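Local coordinates for proline dipeptidase (Streptococcus pneumoniae, PDB 3PN9), which probably forms the creatinase/prolidase-type N-terminal domain of a dipeptidase that cleaves dipeptides ending in proline, at residues D96-D105 against F119-T128. Residues are numbered along the deposited sequence; the frame is centred on the assembly and turned at random.
Sequences DFKRVAVEFD and FETAEFDNLT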
loop_
_atom_site.group_PDB
_atom_site.type_symbol
_atom_site.label_atom_id
_atom_site.label_comp_id
_atom_site.label_asym_id
_atom_site.label_seq_id
_atom_site.Cartn_x
_atom_site.Cartn_y
_atom_site.Cartn_z
ATOM N N ASP A 96 7.349 -19.735 -2.932
ATOM C CA ASP A 96 8.627 -19.574 -2.281
ATOM C C ASP A 96 8.361 -18.601 -1.107
ATOM O O ASP A 96 8.151 -17.390 -1.337
ATOM C CB ASP A 96 9.565 -18.914 -3.293
ATOM C CG ASP A 96 10.947 -18.759 -2.743
ATOM O OD1 ASP A 96 11.168 -19.296 -1.628
ATOM O OD2 ASP A 96 11.799 -18.079 -3.387
ATOM N N PHE A 97 8.260 -19.112 0.125
ATOM C CA PHE A 97 7.988 -18.213 1.264
ATOM C C PHE A 97 9.294 -17.620 1.738
ATOM O O PHE A 97 10.020 -18.275 2.457
ATOM C CB PHE A 97 7.212 -18.955 2.358
ATOM C CG PHE A 97 5.822 -19.408 1.905
ATOM C CD1 PHE A 97 4.745 -18.541 2.006
ATOM C CD2 PHE A 97 5.589 -20.730 1.445
ATOM C CE1 PHE A 97 3.445 -18.911 1.601
ATOM C CE2 PHE A 97 4.319 -21.125 1.058
ATOM C CZ PHE A 97 3.203 -20.208 1.114
ATOM N N LYS A 98 9.634 -16.396 1.353
ATOM C CA LYS A 98 10.890 -15.826 1.855
ATOM C C LYS A 98 10.750 -15.096 3.144
ATOM O O LYS A 98 11.733 -14.960 3.910
ATOM C CB LYS A 98 11.370 -14.801 0.852
ATOM C CG LYS A 98 11.696 -15.513 -0.453
ATOM C CD LYS A 98 12.357 -14.471 -1.410
ATOM C CE LYS A 98 11.416 -14.184 -2.513
ATOM N NZ LYS A 98 12.308 -14.261 -3.735
ATOM N N ARG A 99 9.534 -14.564 3.406
ATOM C CA ARG A 99 9.373 -13.723 4.620
ATOM C C ARG A 99 8.059 -14.055 5.234
ATOM O O ARG A 99 6.990 -13.981 4.552
ATOM C CB ARG A 99 9.479 -12.212 4.234
ATOM C CG ARG A 99 10.944 -11.819 3.738
ATOM C CD ARG A 99 11.205 -10.311 3.360
ATOM N NE ARG A 99 10.314 -9.434 4.125
ATOM C CZ ARG A 99 10.419 -9.186 5.434
ATOM N NH1 ARG A 99 11.439 -9.693 6.143
ATOM N NH2 ARG A 99 9.528 -8.392 6.044
ATOM N N VAL A 100 8.100 -14.366 6.503
ATOM C CA VAL A 100 6.903 -14.847 7.191
ATOM C C VAL A 100 6.799 -13.996 8.471
ATOM O O VAL A 100 7.809 -13.743 9.098
ATOM C CB VAL A 100 7.170 -16.366 7.572
ATOM C CG1 VAL A 100 6.095 -16.961 8.538
ATOM C CG2 VAL A 100 7.215 -17.216 6.192
ATOM N N ALA A 101 5.592 -13.661 8.928
ATOM C CA ALA A 101 5.439 -13.008 10.210
ATOM C C ALA A 101 4.730 -13.958 11.139
ATOM O O ALA A 101 3.750 -14.560 10.749
ATOM C CB ALA A 101 4.519 -11.639 10.048
ATOM N N VAL A 102 5.164 -13.965 12.395
ATOM C CA VAL A 102 4.520 -14.763 13.423
ATOM C C VAL A 102 4.423 -13.991 14.727
ATOM O O VAL A 102 5.075 -12.956 14.905
ATOM C CB VAL A 102 5.415 -16.045 13.728
ATOM C CG1 VAL A 102 5.450 -17.005 12.473
ATOM C CG2 VAL A 102 6.838 -15.609 14.232
ATOM N N GLU A 103 3.564 -14.441 15.641
ATOM C CA GLU A 103 3.389 -13.659 16.859
ATOM C C GLU A 103 4.432 -14.001 17.888
ATOM O O GLU A 103 4.283 -15.033 18.591
ATOM C CB GLU A 103 2.028 -13.902 17.517
ATOM C CG GLU A 103 0.845 -13.587 16.478
ATOM C CD GLU A 103 -0.515 -14.009 17.026
ATOM O OE1 GLU A 103 -0.977 -15.174 16.862
ATOM O OE2 GLU A 103 -1.167 -13.185 17.726
ATOM N N PHE A 104 5.413 -13.105 18.071
ATOM C CA PHE A 104 6.532 -13.414 19.005
ATOM C C PHE A 104 6.019 -13.557 20.418
ATOM O O PHE A 104 6.593 -14.335 21.215
ATOM C CB PHE A 104 7.608 -12.315 19.002
ATOM C CG PHE A 104 8.585 -12.371 17.851
ATOM C CD1 PHE A 104 8.263 -13.028 16.655
ATOM C CD2 PHE A 104 9.774 -11.633 17.936
ATOM C CE1 PHE A 104 9.113 -12.993 15.547
ATOM C CE2 PHE A 104 10.654 -11.636 16.852
ATOM C CZ PHE A 104 10.353 -12.357 15.655
ATOM N N ASP A 105 4.931 -12.871 20.790
ATOM C CA ASP A 105 4.456 -12.991 22.179
ATOM C C ASP A 105 3.614 -14.233 22.436
ATOM O O ASP A 105 3.243 -14.461 23.558
ATOM C CB ASP A 105 3.556 -11.784 22.596
ATOM C CG ASP A 105 4.393 -10.522 22.850
ATOM O OD1 ASP A 105 5.658 -10.584 22.790
ATOM O OD2 ASP A 105 3.747 -9.513 23.182
ATOM N N PHE A 119 8.168 -23.674 6.354
ATOM C CA PHE A 119 8.821 -22.594 5.623
ATOM C C PHE A 119 10.332 -22.689 5.812
ATOM O O PHE A 119 10.930 -22.005 6.656
ATOM C CB PHE A 119 8.310 -21.175 6.165
ATOM C CG PHE A 119 6.807 -21.070 6.204
ATOM C CD1 PHE A 119 6.089 -21.062 5.018
ATOM C CD2 PHE A 119 6.122 -20.979 7.426
ATOM C CE1 PHE A 119 4.724 -20.901 5.009
ATOM C CE2 PHE A 119 4.778 -20.867 7.418
ATOM C CZ PHE A 119 4.040 -20.833 6.223
ATOM N N GLU A 120 10.984 -23.531 5.038
ATOM C CA GLU A 120 12.378 -23.935 5.288
ATOM C C GLU A 120 13.386 -22.886 5.040
ATOM O O GLU A 120 14.448 -22.955 5.624
ATOM C CB GLU A 120 12.754 -25.140 4.377
ATOM C CG GLU A 120 11.869 -26.313 4.774
ATOM C CD GLU A 120 12.175 -27.598 3.933
ATOM O OE1 GLU A 120 11.332 -28.040 3.148
ATOM O OE2 GLU A 120 13.275 -28.124 4.044
ATOM N N THR A 121 13.129 -21.915 4.167
ATOM C CA THR A 121 14.158 -20.863 4.046
ATOM C C THR A 121 13.604 -19.449 4.347
ATOM O O THR A 121 14.170 -18.504 3.839
ATOM C CB THR A 121 14.760 -20.846 2.594
ATOM O OG1 THR A 121 13.669 -20.945 1.652
ATOM C CG2 THR A 121 15.661 -22.171 2.381
ATOM N N ALA A 122 12.539 -19.310 5.137
ATOM C CA ALA A 122 11.974 -17.948 5.419
ATOM C C ALA A 122 12.749 -17.215 6.525
ATOM O O ALA A 122 13.265 -17.853 7.433
ATOM C CB ALA A 122 10.519 -18.069 5.835
ATOM N N GLU A 123 12.792 -15.893 6.487
ATOM C CA GLU A 123 13.087 -15.090 7.721
ATOM C C GLU A 123 11.781 -14.894 8.444
ATOM O O GLU A 123 10.683 -14.800 7.760
ATOM C CB GLU A 123 13.499 -13.633 7.433
ATOM C CG GLU A 123 14.277 -13.268 6.229
ATOM C CD GLU A 123 14.491 -11.674 6.223
ATOM O OE1 GLU A 123 15.184 -11.164 7.187
ATOM O OE2 GLU A 123 13.924 -10.946 5.331
ATOM N N PHE A 124 11.833 -14.788 9.769
ATOM C CA PHE A 124 10.592 -14.635 10.578
ATOM C C PHE A 124 10.519 -13.229 11.192
ATOM O O PHE A 124 11.388 -12.876 12.028
ATOM C CB PHE A 124 10.520 -15.710 11.647
ATOM C CG PHE A 124 10.168 -17.102 11.045
ATOM C CD1 PHE A 124 8.946 -17.637 11.227
ATOM C CD2 PHE A 124 11.099 -17.831 10.316
ATOM C CE1 PHE A 124 8.611 -18.961 10.735
ATOM C CE2 PHE A 124 10.722 -19.120 9.712
ATOM C CZ PHE A 124 9.475 -19.655 9.963
ATOM N N ASP A 125 9.520 -12.431 10.824
ATOM C CA ASP A 125 9.376 -11.102 11.473
ATOM C C ASP A 125 8.282 -11.240 12.573
ATOM O O ASP A 125 7.502 -12.220 12.601
ATOM C CB ASP A 125 8.767 -10.134 10.445
ATOM C CG ASP A 125 9.807 -9.489 9.474
ATOM O OD1 ASP A 125 10.898 -10.054 9.266
ATOM O OD2 ASP A 125 9.418 -8.447 8.818
ATOM N N ASN A 126 8.129 -10.219 13.402
ATOM C CA ASN A 126 7.173 -10.288 14.497
ATOM C C ASN A 126 5.867 -9.608 14.017
ATOM O O ASN A 126 5.872 -8.406 13.719
ATOM C CB ASN A 126 7.800 -9.536 15.678
ATOM C CG ASN A 126 6.954 -9.605 16.932
ATOM O OD1 ASN A 126 5.966 -10.299 16.972
ATOM N ND2 ASN A 126 7.347 -8.864 17.991
ATOM N N LEU A 127 4.731 -10.279 14.143
ATOM C CA LEU A 127 3.422 -9.748 13.781
ATOM C C LEU A 127 2.744 -9.139 15.017
ATOM O O LEU A 127 1.724 -8.464 14.854
ATOM C CB LEU A 127 2.521 -11.002 13.420
ATOM C CG LEU A 127 1.034 -10.806 12.953
ATOM C CD1 LEU A 127 1.058 -9.962 11.687
ATOM C CD2 LEU A 127 0.445 -12.198 12.573
ATOM N N THR A 128 3.160 -9.472 16.254
ATOM C CA THR A 128 2.389 -9.025 17.412
ATOM C C THR A 128 2.119 -7.451 17.437
ATOM O O THR A 128 1.001 -7.035 17.706
ATOM C CB THR A 128 3.106 -9.525 18.719
ATOM O OG1 THR A 128 2.903 -10.975 18.729
ATOM C CG2 THR A 128 2.479 -8.923 20.047
HETATM O O HOH W 1 10.470 -21.020 3.179
HETATM O O HOH W 2 14.096 -15.431 3.065
HETATM O O HOH W 3 0.241 -11.368 19.214
HETATM O O HOH W 4 6.038 -8.579 20.648
#
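Asn-126 OD1 takes two N-H groups, one on each face of its amide plane. Phe-104 N reaches Asn-126 OD1 at 3.1 Å, and Thr-128 N reaches the same OD1 at 3.0 Å. The Thr-128 bond caps the start of helix 128-134. With CG anti to the backbone N (chi1 -176°), the Asn-126 side chain lies over the Phe-104 ring. Its CB sits 3.4 Å from the ring centroid, 3° off the normal, a CH-pi contact. Water 4 links Asn-126 ND2 to Asp-105 OD1.

Strands 99-102 and 123-126 run parallel, with Val-100 N and Val-102 N donating to Glu-123 O and Asp-125 O. In return Val-100 O and Val-102 O accept from Asp-125 N and Leu-127 N. They are the two strands of a beta-alpha-beta unit, joined by a crossover through helix 109-118. Strand 99-102 lies inside the mixed sheet beside 21-24, and strand 123-126 is an edge strand of it within this chain.

On one face Arg-99 holds Asp-125 end-on. Arg-99 NH2 meets Asp-125 OD2 at 2.8 Å and Arg-99 NH1 meets Asp-125 OD1 at 3.2 Å. Arg-99 NH1 also bonds Glu-123 OE2 at 2.9 Å, arriving from above that carboxylate plane. Arg-99 NE donates to Lys-18 O, which helps fix the guanidinium.

On the other face Val-100 CG2 lies over the Phe-119 ring. Phe-119 turns its edge to the Phe-97 face, with planes at 70°. Asn-126 N bonds Asp-80 of a second subunit.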